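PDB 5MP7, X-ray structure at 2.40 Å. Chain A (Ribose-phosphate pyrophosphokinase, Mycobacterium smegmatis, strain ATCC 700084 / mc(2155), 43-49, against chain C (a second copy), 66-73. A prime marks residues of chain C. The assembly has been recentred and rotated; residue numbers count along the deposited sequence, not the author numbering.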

ATOM      1  N   PHE A  43     -30.124  24.030  11.920  1.00 56.99           N
ATOM      2  CA  PHE A  43     -28.999  23.099  11.821  1.00 58.54           C
ATOM      3  C   PHE A  43     -29.094  22.339  10.505  1.00 53.85           C
ATOM      4  O   PHE A  43     -30.168  22.231   9.915  1.00 46.98           O
ATOM      5  CB  PHE A  43     -29.001  22.109  12.990  1.00 64.59           C
ATOM      6  CG  PHE A  43     -28.819  22.770  14.344  1.00 71.74           C
ATOM      7  CD1 PHE A  43     -27.861  23.763  14.534  1.00 78.67           C
ATOM      8  CD2 PHE A  43     -29.618  22.409  15.433  1.00 77.94           C
ATOM      9  CE1 PHE A  43     -27.706  24.369  15.776  1.00 86.15           C
ATOM     10  CE2 PHE A  43     -29.468  23.015  16.673  1.00 82.00           C
ATOM     11  CZ  PHE A  43     -28.510  23.996  16.847  1.00 87.17           C
ATOM     12  N   ALA A  44     -27.954  21.838  10.036  1.00 58.75           N
ATOM     13  CA  ALA A  44     -27.877  21.152   8.735  1.00 58.35           C
ATOM     14  C   ALA A  44     -28.824  19.963   8.711  1.00 60.28           C
ATOM     15  O   ALA A  44     -29.426  19.628   7.677  1.00 57.67           O
ATOM     16  CB  ALA A  44     -26.460  20.700   8.487  1.00 60.13           C
ATOM     17  N   ASN A  45     -28.922  19.336   9.886  1.00 61.11           N
ATOM     18  CA  ASN A  45     -29.963  18.359  10.244  1.00 55.37           C
ATOM     19  C   ASN A  45     -31.403  18.694   9.792  1.00 52.06           C
ATOM     20  O   ASN A  45     -32.139  17.810   9.354  1.00 46.97           O
ATOM     21  CB  ASN A  45     -29.959  18.236  11.771  1.00 59.41           C
ATOM     22  CG  ASN A  45     -30.529  16.939  12.251  1.00 62.81           C
ATOM     23  OD1 ASN A  45     -31.050  16.143  11.477  1.00 76.90           O
ATOM     24  ND2 ASN A  45     -30.419  16.706  13.543  1.00 62.91           N
ATOM     25  N   GLY A  46     -31.799  19.967   9.910  1.00 48.19           N
ATOM     26  CA  GLY A  46     -33.189  20.422   9.715  1.00 40.76           C
ATOM     27  C   GLY A  46     -33.816  20.865  11.040  1.00 40.71           C
ATOM     28  O   GLY A  46     -34.866  21.484  11.045  1.00 35.01           O
ATOM     29  N   GLU A  47     -33.208  20.495  12.171  1.00 38.92           N
ATOM     30  CA  GLU A  47     -33.673  20.959  13.478  1.00 39.58           C
ATOM     31  C   GLU A  47     -33.641  22.472  13.535  1.00 38.85           C
ATOM     32  O   GLU A  47     -32.683  23.102  13.136  1.00 41.90           O
ATOM     33  CB  GLU A  47     -32.824  20.394  14.634  1.00 42.01           C
ATOM     34  CG  GLU A  47     -33.203  18.990  15.094  1.00 43.24           C
ATOM     35  CD  GLU A  47     -32.131  18.310  15.963  1.00 47.01           C
ATOM     36  OE1 GLU A  47     -31.340  19.025  16.639  1.00 53.04           O
ATOM     37  OE2 GLU A  47     -32.064  17.041  15.969  1.00 44.34           O
ATOM     38  N   ILE A  48     -34.693  23.049  14.071  1.00 40.97           N
ATOM     39  CA  ILE A  48     -34.810  24.492  14.215  1.00 41.11           C
ATOM     40  C   ILE A  48     -34.352  24.949  15.598  1.00 39.37           C
ATOM     41  O   ILE A  48     -34.702  24.342  16.592  1.00 37.41           O
ATOM     42  CB  ILE A  48     -36.274  24.889  13.997  1.00 41.58           C
ATOM     43  CG1 ILE A  48     -36.692  24.508  12.591  1.00 39.87           C
ATOM     44  CG2 ILE A  48     -36.514  26.374  14.191  1.00 44.43           C
ATOM     45  CD1 ILE A  48     -38.130  24.110  12.555  1.00 40.76           C
ATOM     46  N   PHE A  49     -33.615  26.049  15.623  1.00 41.02           N
ATOM     47  CA  PHE A  49     -33.162  26.674  16.835  1.00 42.14           C
ATOM     48  C   PHE A  49     -33.868  28.001  16.959  1.00 37.88           C
ATOM     49  O   PHE A  49     -33.858  28.787  16.046  1.00 32.50           O
ATOM     50  CB  PHE A  49     -31.663  26.914  16.753  1.00 50.03           C
ATOM     51  CG  PHE A  49     -31.099  27.619  17.956  1.00 58.92           C
ATOM     52  CD1 PHE A  49     -31.155  29.012  18.042  1.00 65.45           C
ATOM     53  CD2 PHE A  49     -30.509  26.905  19.005  1.00 65.11           C
ATOM     54  CE1 PHE A  49     -30.653  29.681  19.149  1.00 66.33           C
ATOM     55  CE2 PHE A  49     -29.991  27.575  20.117  1.00 67.58           C
ATOM     56  CZ  PHE A  49     -30.067  28.968  20.188  1.00 65.65           C
TER
ATOM     57  N   SER C  66     -37.083   6.939  11.129  1.00 34.96           N
ATOM     58  CA  SER C  66     -35.819   7.596  11.336  1.00 35.20           C
ATOM     59  C   SER C  66     -35.979   9.083  10.943  1.00 35.13           C
ATOM     60  O   SER C  66     -36.932   9.433  10.262  1.00 36.69           O
ATOM     61  CB  SER C  66     -34.785   6.913  10.504  1.00 35.54           C
ATOM     62  OG  SER C  66     -33.506   7.333  10.914  1.00 41.37           O
ATOM     63  N   HIS C  67     -35.058   9.951  11.354  1.00 32.63           N
ATOM     64  CA  HIS C  67     -35.232  11.406  11.216  1.00 31.52           C
ATOM     65  C   HIS C  67     -34.044  12.109  10.631  1.00 32.60           C
ATOM     66  O   HIS C  67     -33.434  12.955  11.285  1.00 33.40           O
ATOM     67  CB  HIS C  67     -35.606  12.016  12.557  1.00 30.39           C
ATOM     68  CG  HIS C  67     -36.975  11.618  13.007  1.00 31.38           C
ATOM     69  ND1 HIS C  67     -37.211  10.494  13.760  1.00 33.68           N
ATOM     70  CD2 HIS C  67     -38.185  12.171  12.769  1.00 31.00           C
ATOM     71  CE1 HIS C  67     -38.505  10.375  13.979  1.00 31.77           C
ATOM     72  NE2 HIS C  67     -39.116  11.393  13.410  1.00 31.17           N
ATOM     73  N   PRO C  68     -33.704  11.762   9.379  1.00 34.19           N
ATOM     74  CA  PRO C  68     -32.643  12.465   8.702  1.00 36.69           C
ATOM     75  C   PRO C  68     -33.173  13.768   8.135  1.00 39.10           C
ATOM     76  O   PRO C  68     -34.370  14.035   8.217  1.00 36.45           O
ATOM     77  CB  PRO C  68     -32.283  11.515   7.560  1.00 36.77           C
ATOM     78  CG  PRO C  68     -33.575  10.858   7.233  1.00 34.96           C
ATOM     79  CD  PRO C  68     -34.180  10.617   8.583  1.00 34.02           C
ATOM     80  N   ALA C  69     -32.271  14.561   7.561  1.00 43.44           N
ATOM     81  CA  ALA C  69     -32.651  15.799   6.864  1.00 49.73           C
ATOM     82  C   ALA C  69     -33.537  15.475   5.662  1.00 49.97           C
ATOM     83  O   ALA C  69     -33.256  14.499   4.984  1.00 56.00           O
ATOM     84  CB  ALA C  69     -31.403  16.528   6.401  1.00 47.43           C
ATOM     85  N   PRO C  70     -34.623  16.213   5.411  1.00 55.39           N
ATOM     86  CA  PRO C  70     -35.193  17.264   6.280  1.00 57.22           C
ATOM     87  C   PRO C  70     -36.091  16.692   7.415  1.00 54.45           C
ATOM     88  O   PRO C  70     -37.129  16.072   7.160  1.00 52.51           O
ATOM     89  CB  PRO C  70     -36.046  18.075   5.298  1.00 58.24           C
ATOM     90  CG  PRO C  70     -36.494  17.076   4.277  1.00 57.00           C
ATOM     91  CD  PRO C  70     -35.412  16.027   4.176  1.00 58.54           C
ATOM     92  N   LEU C  71     -35.737  17.004   8.648  1.00 42.74           N
ATOM     93  CA  LEU C  71     -36.215  16.267   9.823  1.00 37.30           C
ATOM     94  C   LEU C  71     -37.681  16.508  10.243  1.00 33.53           C
ATOM     95  O   LEU C  71     -38.366  15.582  10.659  1.00 31.46           O
ATOM     96  CB  LEU C  71     -35.248  16.560  10.968  1.00 37.52           C
ATOM     97  CG  LEU C  71     -35.525  16.244  12.408  1.00 38.99           C
ATOM     98  CD1 LEU C  71     -34.202  15.983  13.115  1.00 42.52           C
ATOM     99  CD2 LEU C  71     -36.236  17.396  13.066  1.00 39.97           C
ATOM    100  N   ASN C  72     -38.152  17.736  10.124  1.00 29.26           N
ATOM    101  CA  ASN C  72     -39.493  18.102  10.554  1.00 28.72           C
ATOM    102  C   ASN C  72     -40.616  17.445   9.744  1.00 28.96           C
ATOM    103  O   ASN C  72     -41.662  17.086  10.290  1.00 27.13           O
ATOM    104  CB  ASN C  72     -39.658  19.608  10.526  1.00 27.98           C
ATOM    105  CG  ASN C  72     -38.676  20.294  11.443  1.00 29.84           C
ATOM    106  OD1 ASN C  72     -38.662  20.039  12.659  1.00 29.44           O
ATOM    107  ND2 ASN C  72     -37.771  21.091  10.863  1.00 30.10           N
ATOM    108  N   GLN C  73     -40.359  17.236   8.471  1.00 29.28           N
ATOM    109  CA  GLN C  73     -41.226  16.417   7.635  1.00 33.59           C
ATOM    110  C   GLN C  73     -41.398  14.972   8.160  1.00 30.64           C
ATOM    111  O   GLN C  73     -42.513  14.432   8.138  1.00 29.32           O
ATOM    112  CB  GLN C  73     -40.636  16.343   6.226  1.00 35.62           C
ATOM    113  CG  GLN C  73     -41.508  15.626   5.191  1.00 41.67           C
ATOM    114  CD  GLN C  73     -40.795  15.447   3.862  1.00 43.61           C
ATOM    115  OE1 GLN C  73     -39.762  16.071   3.628  1.00 51.78           O
ATOM    116  NE2 GLN C  73     -41.318  14.573   3.010  1.00 49.27           N
TER

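Polar contacts between the two stretches are few, and a single hydrogen bond joins them. Asn72′ ND2 donates to the carbonyl oxygen of Gly46 across 2.9 Å, but the N-H...O angle of 128° makes the bond weak. The CA-to-CB bond of Asn72′ points sideways, and its chi1 in the m well brings the amide end nearer to chain A. The primary amide suits this position because its two ends serve different partners: ND2 reaches Gly46 O, while OD1 is hydrogen-bonded elsewhere in the structure.

A second carbonyl, that of Asn45, approaches the backbone of chain C without meeting an amide donor there. Asn45 O lies 3.2 Å from Ala69′ CA, in a CA-H...O contact with an angle of 124° at the hydrogen. The backbones run close together here, with 5.0 Å between Asn45 CA and Ala69′ CA and 5.1 Å between Gly46 CA and Pro70′ CA. The chain A turn that presents these carbonyls is braced internally by backbone hydrogen bonds from Gly46 N to Phe43 O (2.8 Å) and from Phe43 N to Glu47 O (3.0 Å).

Such close packing leaves no room for a side chain at residue 46. A CB built on Gly46 would point toward chain C and lie 2.9 Å from Leu71′ N, a clash. The backbone angles of Gly46 (phi 111°, psi -16°) call for glycine in their own right, since a CB would also be jammed against the carbonyl oxygen of Asn45. On the facing segment, Ala69′ directs its small methyl toward chain A, where Ala69′ CB comes within 3.9 Å of Ala44 O. Pro70′, preceded by a cis peptide bond, points its CB away and contributes little contact area.

The remaining contacts are van der Waals in character. Leu71′ is buried, points toward chain A, and has the largest area covered by the opposing stretch, 67 Å². With chi1 and chi2 both t, it places CD1 3.6 Å from Asn45 OD1 and 3.7 Å from Glu47 OE2, so the methyl packs against polar side-chain ends. Both carboxylate oxygens of Glu47 are hydrogen-bonded elsewhere in the structure, which satisfies this acidic group despite its burial beside a leucine. Ile48, at the start of a strand, adds a methyl-to-amide contact: Ile48 CD1 lies 3.5 Å from Asn72′ ND2, the nitrogen that bonds to Gly46 O. Together the two stretches bury 303 Å², with one weak hydrogen bond, one CA-H...O contact and otherwise van der Waals packing between them.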